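PDB 5C12: gene 2 protein from Enterobacteria phage Sf6, which forms the large subunit of the phage DNA-packaging terminase, represented here by its metal-dependent nuclease domain, which probably cuts viral DNA during packaging. Local coordinates for residues 208-211 with 212-215. The protein carries 1 engineered substitution. Residues are numbered along the deposited sequence; the frame is centred on the assembly and turned at random.
Sequences EKML and EKLF
Leu211 leans over one face of the Phe215 ring, one turn further along the same helix. Its CG lies 3.9 Å from the centroid of the Phe215 ring and 27° off the ring normal, a CH-pi contact shifted toward the rim, while Leu211 CD1 comes down on Phe215 CE1 at 3.4 Å. Different first torsions bring the two groups together: Leu211 carries CG anti to its backbone nitrogen (chi1 -172°), whereas Phe215 turns its ring beside its own nitrogen (chi1 -72°). The ring rises next to the preceding turn and presents the same face to the carbonyl oxygen of Leu211, 3.3 Å from Phe215 CG. Leu211 O also accepts the backbone N-H of Phe215, N to O 2.9 Å, one of four successive i to i+4 bonds linking 208-211 to 212-215. Leu214 adds a lighter apolar touch through CD2, 4.3 Å from Leu211 CD1, and both leucines reach Phe201, whose ring meets that of Phe215 edge-to-face.

A different flank is built from lysine chains. Lys213 is extended beyond CG and slants across its neighbours, its CE 3.9 Å from Lys209 CE and its CD 4.0 Å from Met210 SD, in a chain folded at chi2 and chi3. The two ammonium groups stay 5.1 Å apart, NZ of Lys209 to NZ of Lys213, and their like charges are probably eased by the salt bridge of Lys213 to Glu76. Glu212 points its carboxylate elsewhere, to Arg26.

Met210, Lys213 and Leu214 rest on Leu250 of helix 249-256, which carries the magnesium ligand Asp252. The whole forms two turns of an amphipathic helix, with i/i+3 and i/i+4 side-chain pairs, its apolar side packed against a metal-bearing helix of the terminase nuclease domain.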
loop_
_atom_site.group_PDB
_atom_site.type_symbol
_atom_site.label_atom_id
_atom_site.label_comp_id
_atom_site.label_asym_id
_atom_site.label_seq_id
_atom_site.Cartn_x
_atom_site.Cartn_y
_atom_site.Cartn_z
ATOM N N GLU A 208 -4.307 -12.265 12.720
ATOM C CA GLU A 208 -4.764 -11.173 13.565
ATOM C C GLU A 208 -3.630 -10.235 14.003
ATOM O O GLU A 208 -3.785 -9.017 13.985
ATOM C CB GLU A 208 -5.469 -11.746 14.797
ATOM C CG GLU A 208 -6.243 -10.722 15.571
ATOM C CD GLU A 208 -7.107 -11.354 16.645
ATOM O OE1 GLU A 208 -6.727 -12.438 17.135
ATOM O OE2 GLU A 208 -8.158 -10.772 16.983
ATOM N N LYS A 209 -2.502 -10.804 14.399
ATOM C CA LYS A 209 -1.394 -10.020 14.953
ATOM C C LYS A 209 -0.866 -9.030 13.911
ATOM O O LYS A 209 -0.727 -7.837 14.186
ATOM C CB LYS A 209 -0.276 -10.961 15.411
ATOM C CG LYS A 209 1.041 -10.299 15.740
ATOM C CD LYS A 209 1.060 -9.719 17.127
ATOM C CE LYS A 209 2.484 -9.678 17.668
ATOM N NZ LYS A 209 2.570 -8.920 18.946
ATOM N N MET A 210 -0.589 -9.524 12.718
ATOM C CA MET A 210 -0.075 -8.649 11.676
ATOM C C MET A 210 -1.137 -7.656 11.199
ATOM O O MET A 210 -0.820 -6.525 10.820
ATOM C CB MET A 210 0.501 -9.459 10.495
ATOM C CG MET A 210 1.826 -10.187 10.794
ATOM S SD MET A 210 3.054 -9.098 11.541
ATOM C CE MET A 210 3.227 -7.867 10.297
ATOM N N LEU A 211 -2.401 -8.067 11.187
ATOM C CA LEU A 211 -3.451 -7.156 10.771
ATOM C C LEU A 211 -3.534 -5.970 11.739
ATOM O O LEU A 211 -3.666 -4.823 11.308
ATOM C CB LEU A 211 -4.796 -7.884 10.668
ATOM C CG LEU A 211 -5.945 -7.094 10.057
ATOM C CD1 LEU A 211 -5.634 -6.689 8.641
ATOM C CD2 LEU A 211 -7.242 -7.930 10.126
ATOM N N GLU A 212 -3.475 -6.248 13.040
ATOM C CA GLU A 212 -3.468 -5.207 14.071
ATOM C C GLU A 212 -2.254 -4.276 13.917
ATOM O O GLU A 212 -2.383 -3.062 14.081
ATOM C CB GLU A 212 -3.486 -5.812 15.475
ATOM C CG GLU A 212 -3.417 -4.755 16.562
ATOM C CD GLU A 212 -4.472 -3.683 16.362
ATOM O OE1 GLU A 212 -5.636 -4.080 16.127
ATOM O OE2 GLU A 212 -4.147 -2.465 16.408
ATOM N N LYS A 213 -1.082 -4.826 13.619
ATOM C CA LYS A 213 0.094 -3.970 13.428
ATOM C C LYS A 213 -0.103 -3.031 12.243
ATOM O O LYS A 213 0.231 -1.832 12.311
ATOM C CB LYS A 213 1.370 -4.806 13.191
ATOM C CG LYS A 213 1.828 -5.610 14.387
ATOM C CD LYS A 213 3.277 -6.024 14.167
ATOM C CE LYS A 213 3.818 -6.823 15.306
ATOM N NZ LYS A 213 5.314 -6.815 15.255
ATOM N N LEU A 214 -0.650 -3.564 11.153
ATOM C CA LEU A 214 -0.945 -2.761 9.976
ATOM C C LEU A 214 -1.914 -1.630 10.343
ATOM O O LEU A 214 -1.700 -0.472 9.985
ATOM C CB LEU A 214 -1.552 -3.610 8.875
ATOM C CG LEU A 214 -2.134 -2.822 7.702
ATOM C CD1 LEU A 214 -1.030 -2.218 6.860
ATOM C CD2 LEU A 214 -3.090 -3.681 6.844
ATOM N N PHE A 215 -2.988 -1.981 11.041
ATOM C CA PHE A 215 -3.990 -0.995 11.369
ATOM C C PHE A 215 -3.426 0.135 12.222
ATOM O O PHE A 215 -3.788 1.301 12.041
ATOM C CB PHE A 215 -5.167 -1.648 12.091
ATOM C CG PHE A 215 -6.039 -2.506 11.210
ATOM C CD1 PHE A 215 -5.758 -2.713 9.874
ATOM C CD2 PHE A 215 -7.179 -3.097 11.737
ATOM C CE1 PHE A 215 -6.592 -3.494 9.083
ATOM C CE2 PHE A 215 -8.006 -3.866 10.944
ATOM C CZ PHE A 215 -7.728 -4.064 9.626
#